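Local coordinates for protein aromatic-amino-acid transaminase TyrB (Burkholderia cenocepacia K56-2Valvano, PDB 4WD2) that probably transfers amino groups between aromatic amino acids and 2-oxo acids, using a covalently bound pyridoxal phosphate cofactor, at residues 71-82 / 292-303; 101-112 / 262-273. All blocks are in the same frame, centred on the assembly; numbering follows the deposited sequence. Where two conformers were deposited one is given.

Contact 2 (101-112 / 262-273) is the more deeply buried of the two, an antiparallel strand pair at the edge of the large mixed sheet, held by regular backbone hydrogen bonds and running at one end into the phosphate site of the cofactor. Contact 1 (71-82 / 292-303) lies further from the centre of the chain, at the dimer interface, and joins two loops with the helix starts that follow them; no direct hydrogen bond crosses it, and side-chain packing and two waters take that place. The contacts touch: the hydroxyl of Y82 reaches the carbonyl of G264, and Q107 binds the carbonyl of Q295. Both meet the second subunit.

Contact 1. Residues 71-82 / 292-303; sequences KPYLPMVGLAAY and SNPQTYGAKVVA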
loop_
_atom_site.group_PDB
_atom_site.type_symbol
_atom_site.label_atom_id
_atom_site.label_comp_id
_atom_site.label_asym_id
_atom_site.label_seq_id
_atom_site.Cartn_x
_atom_site.Cartn_y
_atom_site.Cartn_z
ATOM N N LYS A 71 2.138 -17.943 -0.955
ATOM C CA LYS A 71 1.583 -16.608 -1.136
ATOM C C LYS A 71 2.235 -15.896 -2.319
ATOM O O LYS A 71 3.112 -15.056 -2.135
ATOM C CB LYS A 71 1.747 -15.786 0.147
ATOM C CG LYS A 71 0.957 -16.332 1.335
ATOM C CD LYS A 71 -0.549 -16.163 1.121
ATOM C CE LYS A 71 -1.366 -17.114 1.995
ATOM N NZ LYS A 71 -2.838 -16.910 1.821
ATOM N N PRO A 72 1.806 -16.239 -3.545
ATOM C CA PRO A 72 2.328 -15.566 -4.737
ATOM C C PRO A 72 1.781 -14.151 -4.883
ATOM O O PRO A 72 0.817 -13.786 -4.201
ATOM C CB PRO A 72 1.838 -16.457 -5.882
ATOM C CG PRO A 72 0.563 -17.032 -5.359
ATOM C CD PRO A 72 0.828 -17.285 -3.894
ATOM N N TYR A 73 2.404 -13.366 -5.758
ATOM C CA TYR A 73 1.906 -12.035 -6.067
ATOM C C TYR A 73 0.486 -12.120 -6.598
ATOM O O TYR A 73 0.175 -12.976 -7.433
ATOM C CB TYR A 73 2.788 -11.329 -7.107
ATOM C CG TYR A 73 4.181 -10.949 -6.654
ATOM C CD1 TYR A 73 4.378 -9.935 -5.729
ATOM C CD2 TYR A 73 5.302 -11.575 -7.190
ATOM C CE1 TYR A 73 5.643 -9.574 -5.327
ATOM C CE2 TYR A 73 6.580 -11.215 -6.794
ATOM C CZ TYR A 73 6.739 -10.216 -5.860
ATOM O OH TYR A 73 7.993 -9.849 -5.458
ATOM N N LEU A 74 -0.369 -11.236 -6.101
ATOM C CA LEU A 74 -1.692 -11.027 -6.670
ATOM C C LEU A 74 -1.547 -10.180 -7.930
ATOM O O LEU A 74 -0.499 -9.563 -8.133
ATOM C CB LEU A 74 -2.619 -10.337 -5.659
ATOM C CG LEU A 74 -2.986 -11.049 -4.349
ATOM C CD1 LEU A 74 -3.960 -10.204 -3.535
ATOM C CD2 LEU A 74 -3.580 -12.421 -4.620
ATOM N N PRO A 75 -2.592 -10.148 -8.784
ATOM C CA PRO A 75 -2.636 -9.182 -9.888
ATOM C C PRO A 75 -2.565 -7.747 -9.371
ATOM O O PRO A 75 -2.911 -7.512 -8.219
ATOM C CB PRO A 75 -3.996 -9.449 -10.539
ATOM C CG PRO A 75 -4.332 -10.844 -10.167
ATOM C CD PRO A 75 -3.756 -11.057 -8.804
ATOM N N MET A 76 -2.134 -6.808 -10.206
ATOM C CA MET A 76 -2.106 -5.393 -9.822
ATOM C C MET A 76 -3.448 -4.926 -9.261
ATOM O O MET A 76 -3.492 -4.161 -8.301
ATOM C CB MET A 76 -1.710 -4.518 -11.019
ATOM C CG MET A 76 -0.242 -4.656 -11.422
ATOM S SD MET A 76 0.200 -3.680 -12.880
ATOM C CE MET A 76 -0.653 -4.597 -14.159
ATOM N N VAL A 77 -4.542 -5.408 -9.845
ATOM C CA VAL A 77 -5.881 -5.004 -9.410
ATOM C C VAL A 77 -6.368 -5.814 -8.215
ATOM O O VAL A 77 -7.457 -5.584 -7.711
ATOM C CB VAL A 77 -6.909 -5.134 -10.553
ATOM C CG1 VAL A 77 -6.582 -4.155 -11.662
ATOM C CG2 VAL A 77 -6.938 -6.561 -11.081
ATOM N N GLY A 78 -5.561 -6.765 -7.760
ATOM C CA GLY A 78 -5.927 -7.579 -6.616
ATOM C C GLY A 78 -6.704 -8.837 -6.946
ATOM O O GLY A 78 -6.821 -9.241 -8.106
ATOM N N LEU A 79 -7.238 -9.456 -5.899
ATOM C CA LEU A 79 -7.962 -10.721 -5.998
ATOM C C LEU A 79 -9.281 -10.586 -6.767
ATOM O O LEU A 79 -10.111 -9.736 -6.439
ATOM C CB LEU A 79 -8.222 -11.260 -4.588
ATOM C CG LEU A 79 -8.490 -12.749 -4.379
ATOM C CD1 LEU A 79 -7.263 -13.559 -4.765
ATOM C CD2 LEU A 79 -8.883 -13.013 -2.921
ATOM N N ALA A 80 -9.474 -11.438 -7.773
ATOM C CA ALA A 80 -10.647 -11.366 -8.639
ATOM C C ALA A 80 -11.950 -11.551 -7.872
ATOM O O ALA A 80 -12.926 -10.841 -8.121
ATOM C CB ALA A 80 -10.547 -12.403 -9.754
ATOM N N ALA A 81 -11.968 -12.514 -6.953
ATOM C CA ALA A 81 -13.151 -12.792 -6.147
ATOM C C ALA A 81 -13.488 -11.613 -5.236
ATOM O O ALA A 81 -14.660 -11.278 -5.053
ATOM C CB ALA A 81 -12.951 -14.060 -5.328
ATOM N N TYR A 82 -12.459 -10.982 -4.675
ATOM C CA TYR A 82 -12.629 -9.777 -3.857
ATOM C C TYR A 82 -13.259 -8.634 -4.659
ATOM O O TYR A 82 -14.254 -8.043 -4.230
ATOM C CB TYR A 82 -11.277 -9.337 -3.285
ATOM C CG TYR A 82 -11.262 -8.070 -2.440
ATOM C CD1 TYR A 82 -11.131 -6.812 -3.026
ATOM C CD2 TYR A 82 -11.314 -8.139 -1.052
ATOM C CE1 TYR A 82 -11.083 -5.659 -2.252
ATOM C CE2 TYR A 82 -11.265 -6.994 -0.273
ATOM C CZ TYR A 82 -11.146 -5.759 -0.876
ATOM O OH TYR A 82 -11.093 -4.627 -0.096
ATOM N N SER A 292 3.031 -1.915 -6.597
ATOM C CA SER A 292 3.088 -3.081 -7.507
ATOM C C SER A 292 1.838 -3.952 -7.503
ATOM O O SER A 292 1.313 -4.284 -8.566
ATOM C CB SER A 292 4.297 -3.979 -7.206
ATOM O OG SER A 292 5.497 -3.431 -7.711
ATOM N N ASN A 293 1.393 -4.352 -6.317
ATOM C CA ASN A 293 0.209 -5.199 -6.170
ATOM C C ASN A 293 -0.175 -5.277 -4.693
ATOM O O ASN A 293 0.688 -5.107 -3.831
ATOM C CB ASN A 293 0.456 -6.596 -6.758
ATOM C CG ASN A 293 1.819 -7.152 -6.407
ATOM O OD1 ASN A 293 2.038 -7.643 -5.297
ATOM N ND2 ASN A 293 2.740 -7.103 -7.365
ATOM N N PRO A 294 -1.470 -5.511 -4.393
ATOM C CA PRO A 294 -1.954 -5.424 -3.008
ATOM C C PRO A 294 -1.775 -6.720 -2.223
ATOM O O PRO A 294 -1.379 -7.727 -2.810
ATOM C CB PRO A 294 -3.432 -5.105 -3.188
ATOM C CG PRO A 294 -3.789 -5.861 -4.435
ATOM C CD PRO A 294 -2.574 -5.794 -5.332
ATOM N N GLN A 295 -2.086 -6.694 -0.925
ATOM C CA GLN A 295 -1.813 -7.825 -0.042
ATOM C C GLN A 295 -2.963 -8.823 0.014
ATOM O O GLN A 295 -4.097 -8.534 -0.382
ATOM C CB GLN A 295 -1.474 -7.340 1.376
ATOM C CG GLN A 295 -2.669 -6.997 2.266
ATOM C CD GLN A 295 -3.313 -5.653 1.932
ATOM O OE1 GLN A 295 -3.210 -5.151 0.816
ATOM N NE2 GLN A 295 -3.979 -5.066 2.912
ATOM N N THR A 296 -2.650 -10.004 0.527
ATOM C CA THR A 296 -3.516 -11.162 0.372
ATOM C C THR A 296 -4.420 -11.403 1.575
ATOM O O THR A 296 -5.601 -11.691 1.422
ATOM C CB THR A 296 -2.669 -12.425 0.114
ATOM O OG1 THR A 296 -1.966 -12.285 -1.126
ATOM C CG2 THR A 296 -3.536 -13.670 0.060
ATOM N N TYR A 297 -3.861 -11.285 2.771
ATOM C CA TYR A 297 -4.558 -11.743 3.966
ATOM C C TYR A 297 -5.936 -11.093 4.151
ATOM O O TYR A 297 -6.955 -11.782 4.109
ATOM C CB TYR A 297 -3.702 -11.504 5.207
ATOM C CG TYR A 297 -4.329 -12.107 6.434
ATOM C CD1 TYR A 297 -4.949 -11.310 7.381
ATOM C CD2 TYR A 297 -4.333 -13.483 6.624
ATOM C CE1 TYR A 297 -5.539 -11.861 8.498
ATOM C CE2 TYR A 297 -4.927 -14.048 7.739
ATOM C CZ TYR A 297 -5.524 -13.230 8.675
ATOM O OH TYR A 297 -6.118 -13.784 9.793
ATOM N N GLY A 298 -5.966 -9.777 4.348
ATOM C CA GLY A 298 -7.217 -9.055 4.530
ATOM C C GLY A 298 -8.249 -9.238 3.420
ATOM O O GLY A 298 -9.455 -9.330 3.684
ATOM N N ALA A 299 -7.789 -9.291 2.175
ATOM C CA ALA A 299 -8.697 -9.479 1.045
ATOM C C ALA A 299 -9.322 -10.884 1.027
ATOM O O ALA A 299 -10.486 -11.047 0.662
ATOM C CB ALA A 299 -7.972 -9.206 -0.264
ATOM N N LYS A 300 -8.547 -11.894 1.413
ATOM C CA LYS A 300 -9.071 -13.251 1.550
ATOM C C LYS A 300 -10.164 -13.306 2.604
ATOM O O LYS A 300 -11.180 -13.964 2.408
ATOM C CB LYS A 300 -7.959 -14.241 1.910
ATOM C CG LYS A 300 -7.040 -14.626 0.760
ATOM C CD LYS A 300 -7.749 -15.455 -0.309
ATOM C CE LYS A 300 -6.741 -16.211 -1.170
ATOM N NZ LYS A 300 -7.350 -16.807 -2.399
ATOM N N VAL A 301 -9.950 -12.616 3.724
ATOM C CA VAL A 301 -10.934 -12.575 4.805
ATOM C C VAL A 301 -12.221 -11.919 4.327
ATOM O O VAL A 301 -13.312 -12.469 4.500
ATOM C CB VAL A 301 -10.409 -11.807 6.048
ATOM C CG1 VAL A 301 -11.535 -11.579 7.049
ATOM C CG2 VAL A 301 -9.262 -12.560 6.705
ATOM N N VAL A 302 -12.091 -10.741 3.728
ATOM C CA VAL A 302 -13.248 -10.013 3.229
ATOM C C VAL A 302 -13.982 -10.808 2.148
ATOM O O VAL A 302 -15.208 -10.923 2.185
ATOM C CB VAL A 302 -12.844 -8.627 2.680
ATOM C CG1 VAL A 302 -13.985 -8.010 1.880
ATOM C CG2 VAL A 302 -12.414 -7.708 3.825
ATOM N N ALA A 303 -13.238 -11.363 1.194
ATOM C CA ALA A 303 -13.850 -12.155 0.128
ATOM C C ALA A 303 -14.566 -13.393 0.682
ATOM O O ALA A 303 -15.630 -13.776 0.192
ATOM C CB ALA A 303 -12.806 -12.564 -0.899
HETATM O O HOH W 1 -0.913 -14.698 -2.457
HETATM O O HOH W 2 0.623 -9.480 -4.141
#
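Two loops at the dimer interface, each running into a helix, pack together, with P294 set against the type I turn P75-G78. CG of P294 lies 3.5 Å from CA of G78, and its CD sits close to the carbonyl oxygens of P75 and M76. Beside it, N293 brings CB to 3.4 Å from O of L74 and sets its amide at 68° to the ring of Y73, OD1 meeting CD1 at the ring edge, 3.3 Å away. With chi1 at 43°, CG of N293 stands between backbone N and carbonyl carbon, turning the amide toward Y73.

Water does the polar bridging. One molecule donates to OD1 of N293 and O of P294 while accepting from N of L74; another links O of P72 to OG1 of T296, which also bonds to G260 of the second subunit. L74 packs against T296, its CG 3.6 Å from OG1.

Further along, the helices meet. Y82, its CG anti to the backbone N (chi1 178°), lays CD2 3.6 Å from CB of A299, and CE2 equally near CG1 of V302. Nearer the surface, the L79 and K300 side chains cross at about a right angle, CD2 of L79 3.8 Å from CD of K300.

The hydroxyl of Y73 bonds to the pyridoxal-phosphate lysine of the second subunit, so this loop joins an active site built from both chains, as in dimeric class I aminotransferases.

Contact 2. Residues 101-112 / 262-273; sequences GRIATLQTLGGS and RVGGLSVVCEDA
T105 and S267 join their hydroxyls across the strand pair, OG1 donating to OG at 2.7 Å. Both oxygens are anti to their own carbonyl carbons, T105 with chi1 -62° and S267 with -66°, which brings them together over one face of the sheet, where I103 and V269 also lie. This face is covered by helix 80-91, whose Q87 gives T105 OG1 a second partner.

Strands 103-108 and 264-269 run antiparallel, and the tight part is their buried middle. A104 pairs with V268 and L106 with L266, each through two backbone bonds; N of V268 reaches O of A104 at 2.8 Å. On the face they share, the L106 and L266 side chains extend together in one direction, CD2 of L106 4.0 Å from CB of L266. CG2 of T108 meets the same CB at 3.7 Å, while its hydroxyl turns back to O of G110 at 2.8 Å. G264, a glycine, lies close against this turn.

The other end is looser and partly open to solvent. C270 N still bonds to O of R102, at 2.7 Å; beyond it the strand pairing ends and 270-273 bends round R102 and G101. The side chain of R102 runs its CG and CD alongside the backbone of C270 to D272, and CA of A273 makes a CH...O contact with O of G101.

Back at the buried end, the guanidinium of R262 places one face over CA of G110, with S112 at its edge. R262 NH2 also bonds to O of Y259, and S112 OG to S292 of the second subunit. R262 NH1, S112 OG and G111 N all bond to phosphate oxygens of the cofactor on K254, forming part of the phosphate-binding cup of a fold type I aminotransferase.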
loop_
_atom_site.group_PDB
_atom_site.type_symbol
_atom_site.label_atom_id
_atom_site.label_comp_id
_atom_site.label_asym_id
_atom_site.label_seq_id
_atom_site.Cartn_x
_atom_site.Cartn_y
_atom_site.Cartn_z
ATOM N N GLY A 101 -20.991 -4.196 -17.652
ATOM C CA GLY A 101 -19.542 -4.116 -17.604
ATOM C C GLY A 101 -18.964 -2.709 -17.647
ATOM O O GLY A 101 -17.830 -2.513 -18.106
ATOM N N ARG A 102 -19.732 -1.738 -17.163
ATOM C CA ARG A 102 -19.322 -0.336 -17.189
ATOM C C ARG A 102 -18.527 0.097 -15.963
ATOM O O ARG A 102 -18.188 1.271 -15.836
ATOM C CB ARG A 102 -20.546 0.569 -17.316
ATOM C CG ARG A 102 -21.234 0.520 -18.660
ATOM C CD ARG A 102 -22.279 1.623 -18.770
ATOM N NE ARG A 102 -23.481 1.349 -17.980
ATOM C CZ ARG A 102 -24.608 0.851 -18.487
ATOM N NH1 ARG A 102 -24.686 0.572 -19.785
ATOM N NH2 ARG A 102 -25.660 0.634 -17.701
ATOM N N ILE A 103 -18.240 -0.837 -15.059
ATOM C CA ILE A 103 -17.544 -0.502 -13.814
ATOM C C ILE A 103 -16.182 -1.175 -13.701
ATOM O O ILE A 103 -16.095 -2.396 -13.684
ATOM C CB ILE A 103 -18.365 -0.910 -12.573
ATOM C CG1 ILE A 103 -19.781 -0.341 -12.626
ATOM C CG2 ILE A 103 -17.674 -0.445 -11.297
ATOM C CD1 ILE A 103 -20.652 -0.856 -11.497
ATOM N N ALA A 104 -15.121 -0.380 -13.621
ATOM C CA ALA A 104 -13.798 -0.917 -13.323
ATOM C C ALA A 104 -13.576 -0.921 -11.815
ATOM O O ALA A 104 -13.581 0.136 -11.192
ATOM C CB ALA A 104 -12.703 -0.100 -14.029
ATOM N N THR A 105 -13.392 -2.107 -11.234
ATOM C CA THR A 105 -13.151 -2.241 -9.795
ATOM C C THR A 105 -11.826 -2.946 -9.476
ATOM O O THR A 105 -11.498 -3.980 -10.071
ATOM C CB THR A 105 -14.291 -3.019 -9.105
ATOM O OG1 THR A 105 -15.519 -2.301 -9.256
ATOM C CG2 THR A 105 -14.003 -3.205 -7.616
ATOM N N LEU A 106 -11.065 -2.378 -8.545
ATOM C CA LEU A 106 -9.861 -3.031 -8.039
ATOM C C LEU A 106 -9.754 -2.950 -6.518
ATOM O O LEU A 106 -10.341 -2.074 -5.873
ATOM C CB LEU A 106 -8.600 -2.428 -8.670
ATOM C CG LEU A 106 -8.206 -1.010 -8.252
ATOM C CD1 LEU A 106 -6.693 -0.848 -8.286
ATOM C CD2 LEU A 106 -8.872 0.018 -9.154
ATOM N N GLN A 107 -8.986 -3.881 -5.964
ATOM C CA GLN A 107 -8.666 -3.931 -4.547
ATOM C C GLN A 107 -7.659 -2.845 -4.189
ATOM O O GLN A 107 -6.707 -2.606 -4.928
ATOM C CB GLN A 107 -8.115 -5.311 -4.192
ATOM C CG GLN A 107 -7.586 -5.464 -2.782
ATOM C CD GLN A 107 -6.801 -6.751 -2.619
ATOM O OE1 GLN A 107 -6.987 -7.699 -3.381
ATOM N NE2 GLN A 107 -5.908 -6.786 -1.631
ATOM N N THR A 108 -7.876 -2.177 -3.061
ATOM C CA THR A 108 -7.007 -1.074 -2.653
ATOM C C THR A 108 -6.589 -1.185 -1.192
ATOM O O THR A 108 -7.141 -1.987 -0.428
ATOM C CB THR A 108 -7.686 0.305 -2.861
ATOM O OG1 THR A 108 -8.815 0.421 -1.987
ATOM C CG2 THR A 108 -8.141 0.479 -4.311
ATOM N N LEU A 109 -5.609 -0.367 -0.815
ATOM C CA LEU A 109 -5.139 -0.321 0.558
ATOM C C LEU A 109 -6.024 0.603 1.393
ATOM O O LEU A 109 -5.700 1.772 1.614
ATOM C CB LEU A 109 -3.684 0.126 0.589
ATOM C CG LEU A 109 -2.806 -0.904 -0.118
ATOM C CD1 LEU A 109 -1.587 -0.244 -0.702
ATOM C CD2 LEU A 109 -2.425 -2.004 0.857
ATOM N N GLY A 110 -7.150 0.065 1.846
ATOM C CA GLY A 110 -8.133 0.839 2.576
ATOM C C GLY A 110 -8.827 1.824 1.657
ATOM O O GLY A 110 -8.640 1.804 0.443
ATOM N N GLY A 111 -9.650 2.683 2.236
ATOM C CA GLY A 111 -10.271 3.748 1.473
ATOM C C GLY A 111 -9.237 4.778 1.047
ATOM O O GLY A 111 -9.380 5.408 -0.003
ATOM N N SER A 112 -8.199 4.950 1.863
ATOM C CA SER A 112 -7.110 5.874 1.550
ATOM C C SER A 112 -6.430 5.494 0.251
ATOM O O SER A 112 -6.188 6.345 -0.611
ATOM C CB SER A 112 -6.058 5.896 2.669
ATOM O OG SER A 112 -6.600 6.306 3.908
ATOM N N ARG A 262 -5.870 -2.900 6.242
ATOM C CA ARG A 262 -5.883 -2.043 5.051
ATOM C C ARG A 262 -6.602 -2.646 3.842
ATOM O O ARG A 262 -5.970 -3.064 2.864
ATOM C CB ARG A 262 -4.445 -1.673 4.659
ATOM C CG ARG A 262 -3.575 -1.203 5.827
ATOM C CD ARG A 262 -4.216 -0.082 6.626
ATOM N NE ARG A 262 -4.474 1.106 5.816
ATOM C CZ ARG A 262 -5.634 1.757 5.793
ATOM N NH1 ARG A 262 -5.784 2.828 5.022
ATOM N NH2 ARG A 262 -6.645 1.331 6.540
ATOM N N VAL A 263 -7.927 -2.682 3.914
ATOM C CA VAL A 263 -8.728 -3.233 2.837
ATOM C C VAL A 263 -9.821 -2.263 2.400
ATOM O O VAL A 263 -10.550 -1.703 3.221
ATOM C CB VAL A 263 -9.357 -4.579 3.240
ATOM C CG1 VAL A 263 -8.347 -5.699 3.044
ATOM C CG2 VAL A 263 -9.830 -4.534 4.681
ATOM N N GLY A 264 -9.903 -2.059 1.090
ATOM C CA GLY A 264 -10.881 -1.171 0.503
ATOM C C GLY A 264 -11.040 -1.458 -0.972
ATOM O O GLY A 264 -10.443 -2.405 -1.493
ATOM N N GLY A 265 -11.853 -0.653 -1.651
ATOM C CA GLY A 265 -11.999 -0.782 -3.088
ATOM C C GLY A 265 -12.031 0.557 -3.798
ATOM O O GLY A 265 -12.360 1.588 -3.205
ATOM N N LEU A 266 -11.669 0.541 -5.073
ATOM C CA LEU A 266 -11.872 1.688 -5.942
ATOM C C LEU A 266 -12.680 1.235 -7.147
ATOM O O LEU A 266 -12.311 0.278 -7.824
ATOM C CB LEU A 266 -10.541 2.302 -6.390
ATOM C CG LEU A 266 -10.658 3.450 -7.400
ATOM C CD1 LEU A 266 -11.451 4.622 -6.833
ATOM C CD2 LEU A 266 -9.273 3.910 -7.874
ATOM N N SER A 267 -13.789 1.921 -7.407
ATOM C CA SER A 267 -14.591 1.639 -8.586
ATOM C C SER A 267 -14.757 2.892 -9.421
ATOM O O SER A 267 -14.996 3.982 -8.891
ATOM C CB SER A 267 -15.965 1.089 -8.199
ATOM O OG SER A 267 -15.854 -0.178 -7.583
ATOM N N VAL A 268 -14.638 2.731 -10.734
ATOM C CA VAL A 268 -14.902 3.828 -11.655
ATOM C C VAL A 268 -15.996 3.409 -12.638
ATOM O O VAL A 268 -15.893 2.362 -13.283
ATOM C CB VAL A 268 -13.623 4.252 -12.405
ATOM C CG1 VAL A 268 -13.896 5.462 -13.289
ATOM C CG2 VAL A 268 -12.512 4.561 -11.414
ATOM N N VAL A 269 -17.049 4.221 -12.724
ATOM C CA VAL A 269 -18.174 3.957 -13.616
ATOM C C VAL A 269 -17.967 4.690 -14.930
ATOM O O VAL A 269 -17.850 5.915 -14.944
ATOM C CB VAL A 269 -19.502 4.405 -12.993
ATOM C CG1 VAL A 269 -20.671 4.045 -13.903
ATOM C CG2 VAL A 269 -19.677 3.797 -11.610
ATOM N N CYS A 270 -17.934 3.947 -16.034
ATOM C CA CYS A 270 -17.546 4.513 -17.329
ATOM C C CYS A 270 -18.670 4.436 -18.360
ATOM O O CYS A 270 -19.687 3.783 -18.129
ATOM C CB CYS A 270 -16.303 3.795 -17.863
ATOM S SG CYS A 270 -14.935 3.739 -16.685
ATOM N N GLU A 271 -18.480 5.098 -19.502
ATOM C CA GLU A 271 -19.547 5.229 -20.492
ATOM C C GLU A 271 -19.899 3.904 -21.181
ATOM O O GLU A 271 -21.042 3.713 -21.602
ATOM C CB GLU A 271 -19.182 6.292 -21.540
ATOM C CG GLU A 271 -17.825 6.114 -22.209
ATOM C CD GLU A 271 -16.704 6.895 -21.529
ATOM O OE1 GLU A 271 -16.665 6.947 -20.278
ATOM O OE2 GLU A 271 -15.857 7.458 -22.256
ATOM N N ASP A 272 -18.933 2.997 -21.307
ATOM C CA ASP A 272 -19.224 1.638 -21.780
ATOM C C ASP A 272 -18.167 0.644 -21.299
ATOM O O ASP A 272 -17.199 1.030 -20.641
ATOM C CB ASP A 272 -19.353 1.590 -23.315
ATOM C CG ASP A 272 -18.105 2.072 -24.041
ATOM O OD1 ASP A 272 -17.006 2.071 -23.450
ATOM O OD2 ASP A 272 -18.228 2.436 -25.230
ATOM N N ALA A 273 -18.352 -0.631 -21.624
ATOM C CA ALA A 273 -17.449 -1.671 -21.136
ATOM C C ALA A 273 -16.036 -1.501 -21.689
ATOM O O ALA A 273 -15.057 -1.793 -21.004
ATOM C CB ALA A 273 -17.985 -3.040 -21.480
#